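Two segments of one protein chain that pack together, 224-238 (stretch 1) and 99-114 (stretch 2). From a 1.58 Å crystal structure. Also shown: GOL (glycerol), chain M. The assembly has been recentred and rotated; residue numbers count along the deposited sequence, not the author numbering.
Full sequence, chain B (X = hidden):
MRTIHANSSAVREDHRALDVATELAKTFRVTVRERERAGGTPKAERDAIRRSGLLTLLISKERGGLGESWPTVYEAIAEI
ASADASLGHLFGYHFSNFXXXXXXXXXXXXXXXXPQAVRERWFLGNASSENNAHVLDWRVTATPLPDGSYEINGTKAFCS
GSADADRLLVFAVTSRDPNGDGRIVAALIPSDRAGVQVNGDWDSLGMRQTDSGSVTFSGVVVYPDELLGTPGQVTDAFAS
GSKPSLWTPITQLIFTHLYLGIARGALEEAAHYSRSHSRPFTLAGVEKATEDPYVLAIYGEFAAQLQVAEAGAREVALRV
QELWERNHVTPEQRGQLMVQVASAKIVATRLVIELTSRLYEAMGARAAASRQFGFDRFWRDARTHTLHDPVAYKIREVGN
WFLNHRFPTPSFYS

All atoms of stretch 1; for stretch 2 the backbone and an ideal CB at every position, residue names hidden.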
# COMPACT_ATOMS: atom_id res chain seq x y z
N PRO B 224 20.17 17.66 -46.64
CA PRO B 224 18.94 16.94 -46.98
C PRO B 224 19.07 15.44 -46.81
O PRO B 224 18.06 14.78 -46.54
CB PRO B 224 18.68 17.34 -48.44
CG PRO B 224 19.38 18.66 -48.57
CD PRO B 224 20.63 18.49 -47.77
N ASP B 225 20.27 14.89 -46.96
CA ASP B 225 20.44 13.45 -46.83
C ASP B 225 20.48 13.02 -45.37
O ASP B 225 20.56 11.81 -45.10
CB ASP B 225 21.70 12.97 -47.56
CG ASP B 225 22.98 13.63 -47.07
OD1 ASP B 225 22.94 14.82 -46.71
OD2 ASP B 225 24.03 12.95 -47.07
N GLU B 226 20.40 13.96 -44.43
CA GLU B 226 20.38 13.65 -43.00
C GLU B 226 18.98 13.74 -42.40
O GLU B 226 18.78 13.31 -41.26
CB GLU B 226 21.33 14.60 -42.26
CG GLU B 226 22.77 14.47 -42.73
CD GLU B 226 23.72 15.55 -42.20
OE1 GLU B 226 23.27 16.70 -41.98
OE2 GLU B 226 24.92 15.22 -42.02
N LEU B 227 18.03 14.31 -43.12
CA LEU B 227 16.66 14.45 -42.65
C LEU B 227 15.95 13.10 -42.61
O LEU B 227 16.13 12.25 -43.49
CB LEU B 227 15.90 15.42 -43.54
CG LEU B 227 16.52 16.82 -43.55
CD1 LEU B 227 15.94 17.63 -44.68
CD2 LEU B 227 16.26 17.49 -42.24
N LEU B 228 15.16 12.91 -41.57
CA LEU B 228 14.40 11.68 -41.35
C LEU B 228 12.95 11.98 -41.71
O LEU B 228 12.23 12.62 -40.94
CB LEU B 228 14.55 11.21 -39.92
CG LEU B 228 15.98 10.84 -39.54
CD1 LEU B 228 16.11 10.71 -38.02
CD2 LEU B 228 16.40 9.58 -40.25
N GLY B 229 12.54 11.52 -42.89
CA GLY B 229 11.22 11.83 -43.38
C GLY B 229 11.08 13.29 -43.75
O GLY B 229 12.06 14.04 -43.87
N THR B 230 9.84 13.69 -43.94
CA THR B 230 9.49 15.04 -44.30
C THR B 230 9.03 15.80 -43.07
O THR B 230 8.69 15.20 -42.05
CB THR B 230 8.39 15.02 -45.36
OG1 THR B 230 7.21 14.41 -44.82
CG2 THR B 230 8.84 14.22 -46.57
N PRO B 231 9.00 17.13 -43.13
CA PRO B 231 8.57 17.89 -41.95
C PRO B 231 7.15 17.56 -41.55
O PRO B 231 6.24 17.52 -42.39
CB PRO B 231 8.71 19.35 -42.41
CG PRO B 231 9.69 19.30 -43.54
CD PRO B 231 9.43 18.01 -44.23
N GLY B 232 6.96 17.32 -40.26
CA GLY B 232 5.66 16.94 -39.76
C GLY B 232 5.30 15.48 -39.95
O GLY B 232 4.22 15.06 -39.50
N GLN B 233 6.15 14.68 -40.60
CA GLN B 233 5.79 13.28 -40.84
C GLN B 233 5.62 12.51 -39.54
O GLN B 233 4.79 11.60 -39.47
CB GLN B 233 6.85 12.59 -41.70
CG GLN B 233 6.45 11.16 -42.10
CD GLN B 233 7.48 10.50 -42.99
OE1 GLN B 233 8.22 11.17 -43.71
NE2 GLN B 233 7.56 9.17 -42.93
N VAL B 234 6.39 12.85 -38.50
CA VAL B 234 6.23 12.12 -37.25
C VAL B 234 4.86 12.43 -36.64
O VAL B 234 4.20 11.54 -36.08
CB VAL B 234 7.39 12.46 -36.29
CG1 VAL B 234 7.42 13.94 -35.95
CG2 VAL B 234 7.30 11.61 -35.03
N THR B 235 4.42 13.68 -36.74
CA THR B 235 3.09 14.04 -36.27
C THR B 235 2.02 13.29 -37.05
O THR B 235 1.04 12.79 -36.48
CB THR B 235 2.89 15.55 -36.38
OG1 THR B 235 3.91 16.22 -35.64
CG2 THR B 235 1.54 15.97 -35.85
N ASP B 236 2.19 13.17 -38.37
CA ASP B 236 1.24 12.42 -39.18
C ASP B 236 1.22 10.95 -38.79
O ASP B 236 0.16 10.32 -38.72
CB ASP B 236 1.58 12.57 -40.66
CG ASP B 236 1.45 14.00 -41.14
OD1 ASP B 236 0.74 14.80 -40.50
OD2 ASP B 236 2.07 14.33 -42.18
N ALA B 237 2.40 10.36 -38.54
CA ALA B 237 2.46 8.96 -38.15
C ALA B 237 1.78 8.75 -36.80
O ALA B 237 1.06 7.76 -36.61
CB ALA B 237 3.91 8.48 -38.09
N PHE B 238 1.99 9.67 -35.86
CA PHE B 238 1.29 9.59 -34.58
C PHE B 238 -0.22 9.62 -34.78
O PHE B 238 -0.96 8.80 -34.23
CB PHE B 238 1.71 10.75 -33.66
CG PHE B 238 3.06 10.59 -33.01
CD1 PHE B 238 3.66 9.35 -32.86
CD2 PHE B 238 3.72 11.70 -32.51
CE1 PHE B 238 4.88 9.23 -32.24
CE2 PHE B 238 4.95 11.57 -31.90
CZ PHE B 238 5.53 10.34 -31.77
N UNK B 99 15.79 3.01 -33.13
CA UNK B 99 14.43 2.70 -33.56
C UNK B 99 13.82 3.84 -34.35
O UNK B 99 13.16 3.62 -35.37
CB UNK B 99 13.55 2.38 -32.35
N UNK B 100 14.01 5.08 -33.88
CA UNK B 100 13.47 6.22 -34.62
C UNK B 100 14.06 6.27 -36.02
O UNK B 100 13.34 6.45 -37.01
CB UNK B 100 13.75 7.53 -33.88
N UNK B 101 15.38 6.12 -36.13
CA UNK B 101 16.02 6.13 -37.43
C UNK B 101 15.45 5.03 -38.31
O UNK B 101 15.11 5.25 -39.48
CB UNK B 101 17.53 5.97 -37.29
N UNK B 102 15.34 3.81 -37.77
CA UNK B 102 14.88 2.69 -38.57
C UNK B 102 13.45 2.89 -39.05
O UNK B 102 13.10 2.44 -40.15
CB UNK B 102 14.99 1.39 -37.77
N UNK B 103 12.61 3.55 -38.25
CA UNK B 103 11.20 3.70 -38.58
C UNK B 103 10.93 4.82 -39.57
O UNK B 103 9.87 4.83 -40.19
CB UNK B 103 10.40 3.95 -37.30
N UNK B 104 11.86 5.78 -39.71
CA UNK B 104 11.65 6.94 -40.56
C UNK B 104 12.66 7.07 -41.69
O UNK B 104 12.36 7.76 -42.68
CB UNK B 104 11.69 8.21 -39.71
N UNK B 105 13.82 6.44 -41.60
CA UNK B 105 14.84 6.57 -42.63
C UNK B 105 14.41 5.83 -43.89
O UNK B 105 13.66 4.86 -43.85
CB UNK B 105 16.18 6.04 -42.13
N UNK B 106 14.89 6.32 -45.03
CA UNK B 106 14.67 5.63 -46.29
C UNK B 106 15.56 4.39 -46.37
O UNK B 106 16.59 4.30 -45.70
CB UNK B 106 14.94 6.57 -47.47
N UNK B 107 15.19 3.43 -47.23
CA UNK B 107 16.10 2.30 -47.46
C UNK B 107 17.48 2.75 -47.92
O UNK B 107 18.49 2.17 -47.51
CB UNK B 107 15.50 1.35 -48.50
N UNK B 108 17.56 3.79 -48.75
CA UNK B 108 18.86 4.26 -49.21
C UNK B 108 19.69 4.81 -48.05
O UNK B 108 20.89 4.54 -47.96
CB UNK B 108 18.68 5.33 -50.29
N UNK B 109 19.06 5.60 -47.17
CA UNK B 109 19.75 6.11 -45.99
C UNK B 109 20.29 4.98 -45.13
O UNK B 109 21.44 5.00 -44.69
CB UNK B 109 18.81 6.99 -45.16
N UNK B 110 19.45 3.97 -44.88
CA UNK B 110 19.88 2.86 -44.03
C UNK B 110 21.01 2.08 -44.68
O UNK B 110 21.93 1.62 -43.99
CB UNK B 110 18.70 1.93 -43.73
N UNK B 111 20.96 1.91 -46.00
CA UNK B 111 22.01 1.19 -46.69
C UNK B 111 23.36 1.86 -46.51
O UNK B 111 24.40 1.19 -46.49
CB UNK B 111 21.68 1.07 -48.18
N UNK B 112 23.36 3.19 -46.37
CA UNK B 112 24.59 3.91 -46.09
C UNK B 112 24.92 3.95 -44.60
O UNK B 112 26.04 3.62 -44.20
CB UNK B 112 24.49 5.34 -46.64
N UNK B 113 23.93 4.30 -43.78
CA UNK B 113 24.17 4.58 -42.36
C UNK B 113 24.53 3.31 -41.58
O UNK B 113 25.39 3.35 -40.71
CB UNK B 113 22.93 5.24 -41.74
N UNK B 114 23.86 2.19 -41.86
CA UNK B 114 24.03 1.08 -40.94
C UNK B 114 25.40 0.43 -41.09
O UNK B 114 26.04 0.10 -40.09
CB UNK B 114 22.93 0.04 -41.16
C1 GOL M . 22.37 8.78 -45.09
O1 GOL M . 21.89 9.63 -46.10
C2 GOL M . 23.81 9.13 -44.78
O2 GOL M . 24.58 8.84 -45.92
C3 GOL M . 23.91 10.63 -44.46
O3 GOL M . 25.22 10.95 -44.07

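Position 99 lies in a helix, and its ideal CB finds nothing of stretch 1 within 5.5 Å. Any helix-tolerant residue would do; it is Ala99.

At position 100 the CA-to-CB bond points sideways and stretch 1 is beyond the reach of a short side chain. A long one could arrive between Leu228 and Val234, and an aromatic residue or a long aliphatic one would suit. The residue is Tyr100. Its ring meets Leu228 CD1 and Val234 CG2 at its edge, with Tyr100 CD1 3.9 Å from Leu228 CD1, and the hydroxyl adds what a purely apolar group could not: Tyr100 OH is 2.7 Å from the oxygen of water 1, which donates to Leu228 O, also at 2.7 Å.

Position 101 points sideways, its ideal CB 4.8 Å from Leu228 CD2. A small or medium apolar group fits, and Val101 brings CG2 to 4.3 Å from Leu228 CD1.

Position 102 points away, leaving the choice to its own stretch. Asp102 accepts through OD1 from the hydroxyl of residue 114. Position 103 is out of reach of stretch 1; it is Leu103.

Position 104 points toward stretch 1, its ideal CB 4.2 Å from Leu228 CB and 5.3 Å from Gln233 NE2. Val234 and Ala237 lie farther along the helix of stretch 1, so a large apolar side chain, aliphatic or aromatic, is favoured. Phe104 spans the distance: its CZ lies 3.8 Å from Val234 CG2 and 4.3 Å from Ala237 CB, while CD1 is 3.9 Å from Gln233 NE2. Its backbone oxygen accepts from water 3, which in turn accepts from Gln233 NE2, so the polar end of Gln233 is served beside an apolar ring.

At position 105 the chain leaves helical angles and passes close to Leu228, whose CD2 is 4.0 Å from the ideal CB. A small apolar residue suffices, and Ala105 makes that contact.

Position 106 immediately precedes a helix, where Ser, Thr, Asp or Asn can cap. Ser106 OG accepts from the backbone N of residue 109, 2.9 Å away. Positions 107 and 108 face open space; Pro107 suits a first helical turn, and Glu108 is exposed.

Position 109 points toward stretch 1, its ideal CB 5.1 Å from Asp225 O, with Leu227 O also on offer. Two carbonyls call for a donor: Gln, Lys or Arg could serve. Gln109 uses both protons of NE2, donating to Leu227 O at 2.8 Å and to Asp225 O at 3.0 Å, both nearly straight. Its OE1 accepts from Ser106 N at 2.9 Å.

Positions 110 and 111 are out of reach: Lys110 NZ donates to Asp102 O, and Ala111 is exposed. Position 112 points toward stretch 1 but needs length; Arg112 NH2 donates to glycerol O1, which donates to Asp225 O.

Position 113 also points toward stretch 1, from a distance that favours a large side chain. Trp113 CZ3 packs 3.7 Å from Leu228 CD2, and Glu226 O lies at its ring edge. Position 114 is out of reach; Tyr114 OH bonds Asp102.

Stretch 2 (99-114) AYVDLFASPEQKARWY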
# COMPACT_ATOMS: atom_id res chain seq x y z
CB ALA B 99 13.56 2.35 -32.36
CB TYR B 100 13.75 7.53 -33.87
CG TYR B 100 12.94 8.66 -34.42
CD1 TYR B 100 13.34 9.35 -35.57
CD2 TYR B 100 11.73 9.02 -33.84
CE1 TYR B 100 12.57 10.37 -36.08
CE2 TYR B 100 10.96 10.04 -34.34
CZ TYR B 100 11.37 10.71 -35.48
OH TYR B 100 10.60 11.71 -36.00
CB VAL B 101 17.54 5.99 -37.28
CG1 VAL B 101 18.20 5.78 -38.66
CG2 VAL B 101 18.14 7.22 -36.60
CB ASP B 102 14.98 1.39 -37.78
CG ASP B 102 14.94 0.17 -38.69
OD1 ASP B 102 15.96 -0.09 -39.34
OD2 ASP B 102 13.89 -0.49 -38.75
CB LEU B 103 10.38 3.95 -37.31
CG LEU B 103 10.27 2.76 -36.37
CD1 LEU B 103 9.76 3.24 -34.99
CD2 LEU B 103 9.34 1.69 -36.95
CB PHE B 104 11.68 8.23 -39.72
CG PHE B 104 10.44 8.46 -38.92
CD1 PHE B 104 9.34 9.08 -39.48
CD2 PHE B 104 10.36 8.03 -37.61
CE1 PHE B 104 8.20 9.28 -38.76
CE2 PHE B 104 9.21 8.22 -36.88
CZ PHE B 104 8.13 8.85 -37.45
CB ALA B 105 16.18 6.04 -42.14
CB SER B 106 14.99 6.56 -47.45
OG SER B 106 16.38 6.73 -47.55
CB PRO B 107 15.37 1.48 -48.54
CG PRO B 107 13.95 1.82 -48.35
CD PRO B 107 13.92 3.26 -47.95
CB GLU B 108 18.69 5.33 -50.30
CG GLU B 108 18.15 4.81 -51.62
CD GLU B 108 16.68 4.43 -51.56
OE1 GLU B 108 15.94 5.00 -50.72
OE2 GLU B 108 16.26 3.57 -52.36
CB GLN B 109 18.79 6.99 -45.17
CG GLN B 109 18.49 8.34 -45.79
CD GLN B 109 17.50 9.17 -45.00
OE1 GLN B 109 16.38 8.73 -44.72
NE2 GLN B 109 17.90 10.39 -44.67
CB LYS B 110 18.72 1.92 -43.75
CG LYS B 110 17.55 2.54 -43.06
CD LYS B 110 16.56 1.45 -42.75
CE LYS B 110 15.18 1.97 -42.65
NZ LYS B 110 14.22 0.87 -42.37
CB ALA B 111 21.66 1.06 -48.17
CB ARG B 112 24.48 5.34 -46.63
CG ARG B 112 24.41 5.41 -48.15
CD ARG B 112 24.49 6.84 -48.63
NE ARG B 112 23.28 7.60 -48.29
CZ ARG B 112 22.19 7.67 -49.05
NH1 ARG B 112 22.12 7.01 -50.20
NH2 ARG B 112 21.16 8.40 -48.64
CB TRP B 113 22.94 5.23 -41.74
CG TRP B 113 22.93 6.73 -41.68
CD1 TRP B 113 24.00 7.57 -41.56
CD2 TRP B 113 21.77 7.56 -41.69
NE1 TRP B 113 23.57 8.88 -41.52
CE2 TRP B 113 22.21 8.90 -41.59
CE3 TRP B 113 20.40 7.31 -41.78
CZ2 TRP B 113 21.33 9.98 -41.59
CZ3 TRP B 113 19.53 8.38 -41.78
CH2 TRP B 113 20.00 9.70 -41.69
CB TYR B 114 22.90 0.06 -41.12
CG TYR B 114 21.55 0.55 -40.63
CD1 TYR B 114 21.38 1.84 -40.14
CD2 TYR B 114 20.45 -0.29 -40.64
CE1 TYR B 114 20.14 2.27 -39.70
CE2 TYR B 114 19.22 0.14 -40.20
CZ TYR B 114 19.07 1.42 -39.72
OH TYR B 114 17.84 1.84 -39.27
O HOH W 1 10.81 12.44 -38.64
O HOH W 2 14.07 9.81 -44.67
O HOH W 3 9.99 7.70 -43.85
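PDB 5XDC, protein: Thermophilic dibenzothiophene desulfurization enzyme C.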